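Nitrate regulatory protein (Klebsiella oxytoca, PDB 4AKK) senses nitrate and nitrite and, in response, binds the terminator in the nasF operon leader RNA to bring about transcription antitermination. Local coordinates at residues 198-202 with 226-230; 192-196 with 293-297. The contacts are given in a common frame with arbitrary orientation. Residues are numbered along the deposited sequence.

Both contacts lie in the all-helical NIT region, the nitrate- and nitrite-sensing part of the chain, and both use helix 180-212. Following the chain, residues 192-196 come first and 198-202 lie just beyond them on the same helix. The chain then turns back into helix 217-240, where 226-230 closes the short loop of contact 1 with 198-202. Only after helices 243-252 and 257-267 does helix 277-312 bring 293-297 back to 192-196 in contact 2, so contact 1 is nested inside the longer loop. Their centres are 12 Å apart, and Gln230 CG touches Gly195 O at 3.7 Å. In both contacts the segment of helix 180-212 runs nearly antiparallel to its partner.

Contact 1: 198-202 with 226-230; sequences LAGQE and RIDGQ
Residues 198-202 and 226-230 are both helical and belong to helices consecutive in the chain, packed as an antiparallel hairpin. Their local axes approach to 8.5 Å with 158° between their directions (signed crossing -158°), and the nearest CA pair is Leu198 with Arg226, 5.5 Å apart. About 375 Å² is buried.

In the apolar packing, Leu198 (chi1 m, chi2 t) lays its CD1 3.6 Å from Gly229 C, close enough that a CB on residue 229 would be tight, and Leu198 CB is 3.8 Å from Gln230 CG. Separately, Ile227 CG1 (chi1 m) packs against the carboxylate carbon of Glu202, CD, at 3.6 Å.

The polar contacts are made by long side chains. Arg226 bends at chi1 and chi2 (both m); with chi3 t its NE donates to Gln201 OE1 over 2.9 Å, while Gln201 NE2 (chi1 m, chi2 t) turns to Glu197. Gln230 (m, t) donates from NE2 to Glu202 OE1 at 2.9 Å, almost linearly, and weakly from NE2 to Leu198 O at 3.4 Å. An amide suits this place because it gives hydrogen bonds through NE2 and accepts one from Arg289 through OE1.

Glu202 (t, t) is a buried acid whose charge is balanced by salt bridges to Arg263 of helix 257-267 and Arg289 of helix 277-312, so those two helices join the hairpin in a bundle.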
loop_
_atom_site.group_PDB
_atom_site.type_symbol
_atom_site.label_atom_id
_atom_site.label_comp_id
_atom_site.label_asym_id
_atom_site.label_seq_id
_atom_site.Cartn_x
_atom_site.Cartn_y
_atom_site.Cartn_z
ATOM N N LEU A 198 3.425 -8.525 17.811
ATOM C CA LEU A 198 2.528 -9.621 17.480
ATOM C C LEU A 198 3.009 -10.917 18.115
ATOM O O LEU A 198 2.196 -11.770 18.453
ATOM C CB LEU A 198 2.416 -9.786 15.961
ATOM C CG LEU A 198 1.731 -8.632 15.202
ATOM C CD1 LEU A 198 1.521 -8.986 13.736
ATOM C CD2 LEU A 198 0.408 -8.243 15.829
ATOM N N ALA A 199 4.328 -11.078 18.253
ATOM C CA ALA A 199 4.865 -12.211 19.011
ATOM C C ALA A 199 4.412 -12.111 20.474
ATOM O O ALA A 199 4.027 -13.105 21.080
ATOM C CB ALA A 199 6.393 -12.262 18.917
ATOM N N GLY A 200 4.468 -10.902 21.029
ATOM C CA GLY A 200 3.936 -10.629 22.351
ATOM C C GLY A 200 2.451 -10.929 22.496
ATOM O O GLY A 200 2.031 -11.434 23.521
ATOM N N GLN A 201 1.649 -10.612 21.481
ATOM C CA GLN A 201 0.238 -10.986 21.508
ATOM C C GLN A 201 0.046 -12.497 21.395
ATOM O O GLN A 201 -0.852 -13.050 22.030
ATOM C CB GLN A 201 -0.564 -10.235 20.432
ATOM C CG GLN A 201 -0.590 -8.741 20.685
ATOM C CD GLN A 201 -1.344 -7.982 19.621
ATOM O OE1 GLN A 201 -2.148 -8.563 18.891
ATOM N NE2 GLN A 201 -1.094 -6.676 19.528
ATOM N N GLU A 202 0.882 -13.159 20.595
ATOM C CA GLU A 202 0.932 -14.628 20.593
ATOM C C GLU A 202 1.162 -15.204 22.001
ATOM O O GLU A 202 0.521 -16.185 22.396
ATOM C CB GLU A 202 2.039 -15.138 19.663
ATOM C CG GLU A 202 2.158 -16.669 19.599
ATOM C CD GLU A 202 3.431 -17.132 18.891
ATOM O OE1 GLU A 202 4.058 -16.305 18.189
ATOM O OE2 GLU A 202 3.803 -18.323 19.033
ATOM N N ARG A 226 -2.218 -13.983 14.934
ATOM C CA ARG A 226 -1.050 -13.305 15.493
ATOM C C ARG A 226 0.215 -13.953 14.970
ATOM O O ARG A 226 1.204 -13.275 14.686
ATOM C CB ARG A 226 -1.066 -13.353 17.023
ATOM C CG ARG A 226 -2.258 -12.660 17.666
ATOM C CD ARG A 226 -2.575 -11.379 16.939
ATOM N NE ARG A 226 -3.651 -10.601 17.545
ATOM C CZ ARG A 226 -4.949 -10.818 17.344
ATOM N NH1 ARG A 226 -5.357 -11.830 16.584
ATOM N NH2 ARG A 226 -5.840 -10.033 17.928
ATOM N N ILE A 227 0.178 -15.268 14.807
ATOM C CA ILE A 227 1.357 -15.986 14.320
ATOM C C ILE A 227 1.623 -15.725 12.830
ATOM O O ILE A 227 2.742 -15.410 12.441
ATOM C CB ILE A 227 1.267 -17.502 14.597
ATOM C CG1 ILE A 227 1.286 -17.751 16.109
ATOM C CG2 ILE A 227 2.414 -18.247 13.886
ATOM C CD1 ILE A 227 0.592 -19.053 16.544
ATOM N N ASP A 228 0.593 -15.848 12.003
ATOM C CA ASP A 228 0.735 -15.558 10.576
ATOM C C ASP A 228 1.103 -14.099 10.327
ATOM O O ASP A 228 1.839 -13.797 9.406
ATOM C CB ASP A 228 -0.561 -15.884 9.836
ATOM C CG ASP A 228 -0.869 -17.369 9.829
ATOM O OD1 ASP A 228 0.074 -18.179 10.006
ATOM O OD2 ASP A 228 -2.056 -17.717 9.635
ATOM N N GLY A 229 0.581 -13.197 11.150
ATOM C CA GLY A 229 0.853 -11.779 10.988
ATOM C C GLY A 229 2.319 -11.421 11.137
ATOM O O GLY A 229 2.800 -10.451 10.542
ATOM N N GLN A 230 3.031 -12.198 11.947
ATOM C CA GLN A 230 4.457 -11.996 12.147
ATOM C C GLN A 230 5.256 -12.129 10.851
ATOM O O GLN A 230 6.230 -11.398 10.635
ATOM C CB GLN A 230 4.980 -12.980 13.198
ATOM C CG GLN A 230 4.456 -12.691 14.596
ATOM C CD GLN A 230 4.609 -13.869 15.529
ATOM O OE1 GLN A 230 5.593 -14.602 15.460
ATOM N NE2 GLN A 230 3.639 -14.050 16.422
#

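Contact 2: 192-196 with 293-297; sequences FMQGK and LRGVE
A largely buried salt-bridge network inside the helical bundle of the NIT region, formed by Lys196, Arg294 and Glu297, is the mark of this contact. Segments 192-196 and 293-297 are both helical and nearly antiparallel, at 166°, but their axes stay 10.8 Å apart, a gap wide enough for large side chains. Phe192 faces Glu297 (CA atoms 7.3 Å apart) and Lys196 faces Leu293 (6.9 Å); some 367 Å² is buried.

Phe192, with chi1 t, fills the apolar half of the interface. Its CZ lies 3.8 Å from Leu293 CD2 (chi1 m, chi2 t) and its CE2 3.8 Å from Val296 CG1, while its CE1 comes within 3.3 Å of Leu293 O, which sits at the ring edge, and 3.6 Å of Glu297 CB. Phe237 of helix 217-240 packs edge-to-face with the ring.

Lys196 has chi1 to chi3 all t, so its methylenes run across the gap, CD 4.0 Å from Leu293 CB and CE 3.9 Å from Arg294 CA, before chi4 turns to m. A long side chain is needed to carry its charge that far, and Gln74 and His71 of helix 56-85 also bind NZ. Glu297, extended (t, t), forms a salt bridge within its own segment, OE1 to Arg294 NH1 at 2.8 Å; its OE2 is bound by Ser67 and lies 3.0 Å from Met193 CG. Lys196 NZ completes the network with a 3.2 Å salt bridge to Glu297 OE1, weak as a hydrogen bond. One water links the segments, accepting weakly from Lys196 NZ at 3.4 Å and donating to Glu297 OE2 at 2.6 Å.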
loop_
_atom_site.group_PDB
_atom_site.type_symbol
_atom_site.label_atom_id
_atom_site.label_comp_id
_atom_site.label_asym_id
_atom_site.label_seq_id
_atom_site.Cartn_x
_atom_site.Cartn_y
_atom_site.Cartn_z
ATOM N N PHE A 192 10.209 -4.663 12.376
ATOM C CA PHE A 192 10.688 -5.537 13.427
ATOM C C PHE A 192 9.881 -5.331 14.714
ATOM O O PHE A 192 9.479 -6.294 15.362
ATOM C CB PHE A 192 12.181 -5.284 13.680
ATOM C CG PHE A 192 12.811 -6.270 14.611
ATOM C CD1 PHE A 192 12.718 -6.102 15.984
ATOM C CD2 PHE A 192 13.494 -7.373 14.115
ATOM C CE1 PHE A 192 13.298 -7.012 16.848
ATOM C CE2 PHE A 192 14.073 -8.287 14.975
ATOM C CZ PHE A 192 13.974 -8.107 16.340
ATOM N N MET A 193 9.662 -4.070 15.083
ATOM C CA MET A 193 8.934 -3.744 16.301
ATOM C C MET A 193 7.535 -4.354 16.231
ATOM O O MET A 193 7.002 -4.859 17.225
ATOM C CB MET A 193 8.824 -2.215 16.484
ATOM C CG MET A 193 10.080 -1.521 17.048
ATOM S SD MET A 193 9.998 0.301 17.029
ATOM C CE MET A 193 8.887 0.587 18.385
ATOM N N GLN A 194 6.947 -4.299 15.044
ATOM C CA GLN A 194 5.592 -4.783 14.835
ATOM C C GLN A 194 5.523 -6.314 14.897
ATOM O O GLN A 194 4.602 -6.872 15.485
ATOM C CB GLN A 194 5.044 -4.262 13.499
ATOM C CG GLN A 194 3.553 -4.477 13.329
ATOM C CD GLN A 194 2.733 -3.801 14.413
ATOM O OE1 GLN A 194 2.152 -4.468 15.275
ATOM N NE2 GLN A 194 2.688 -2.474 14.382
ATOM N N GLY A 195 6.501 -6.992 14.308
ATOM C CA GLY A 195 6.557 -8.437 14.417
ATOM C C GLY A 195 6.682 -8.876 15.874
ATOM O O GLY A 195 6.083 -9.870 16.298
ATOM N N LYS A 196 7.472 -8.120 16.631
ATOM C CA LYS A 196 7.766 -8.414 18.033
ATOM C C LYS A 196 6.524 -8.170 18.870
ATOM O O LYS A 196 6.254 -8.906 19.816
ATOM C CB LYS A 196 8.913 -7.515 18.506
ATOM C CG LYS A 196 9.283 -7.624 19.963
ATOM C CD LYS A 196 10.600 -6.872 20.220
ATOM C CE LYS A 196 10.917 -6.758 21.706
ATOM N NZ LYS A 196 10.176 -5.644 22.357
ATOM N N LEU A 293 14.593 -11.123 20.832
ATOM C CA LEU A 293 14.199 -10.132 19.838
ATOM C C LEU A 293 14.603 -8.737 20.310
ATOM O O LEU A 293 15.075 -7.922 19.521
ATOM C CB LEU A 293 12.692 -10.185 19.574
ATOM C CG LEU A 293 12.154 -11.440 18.880
ATOM C CD1 LEU A 293 10.647 -11.531 19.060
ATOM C CD2 LEU A 293 12.526 -11.472 17.397
ATOM N N ARG A 294 14.413 -8.468 21.599
ATOM C CA ARG A 294 14.758 -7.165 22.171
ATOM C C ARG A 294 16.243 -6.846 21.961
ATOM O O ARG A 294 16.600 -5.721 21.619
ATOM C CB ARG A 294 14.394 -7.105 23.663
ATOM C CG ARG A 294 14.763 -5.782 24.347
ATOM C CD ARG A 294 14.138 -4.581 23.633
ATOM N NE ARG A 294 14.522 -3.295 24.226
ATOM C CZ ARG A 294 14.238 -2.111 23.686
ATOM N NH1 ARG A 294 13.549 -2.054 22.557
ATOM N NH2 ARG A 294 14.628 -0.983 24.276
ATOM N N GLY A 295 17.103 -7.843 22.149
ATOM C CA GLY A 295 18.533 -7.663 21.938
ATOM C C GLY A 295 18.817 -7.130 20.549
ATOM O O GLY A 295 19.535 -6.143 20.376
ATOM N N VAL A 296 18.225 -7.770 19.549
ATOM C CA VAL A 296 18.393 -7.326 18.180
ATOM C C VAL A 296 17.799 -5.936 17.954
ATOM O O VAL A 296 18.393 -5.101 17.271
ATOM C CB VAL A 296 17.779 -8.321 17.186
ATOM C CG1 VAL A 296 17.775 -7.726 15.813
ATOM C CG2 VAL A 296 18.562 -9.628 17.192
ATOM N N GLU A 297 16.629 -5.687 18.532
ATOM C CA GLU A 297 15.959 -4.408 18.355
ATOM C C GLU A 297 16.807 -3.254 18.902
ATOM O O GLU A 297 16.844 -2.162 18.324
ATOM C CB GLU A 297 14.594 -4.446 19.053
ATOM C CG GLU A 297 13.806 -3.157 18.991
ATOM C CD GLU A 297 12.527 -3.219 19.833
ATOM O OE1 GLU A 297 12.469 -4.008 20.812
ATOM O OE2 GLU A 297 11.581 -2.471 19.513
HETATM O O HOH W 1 9.689 -2.438 21.341
#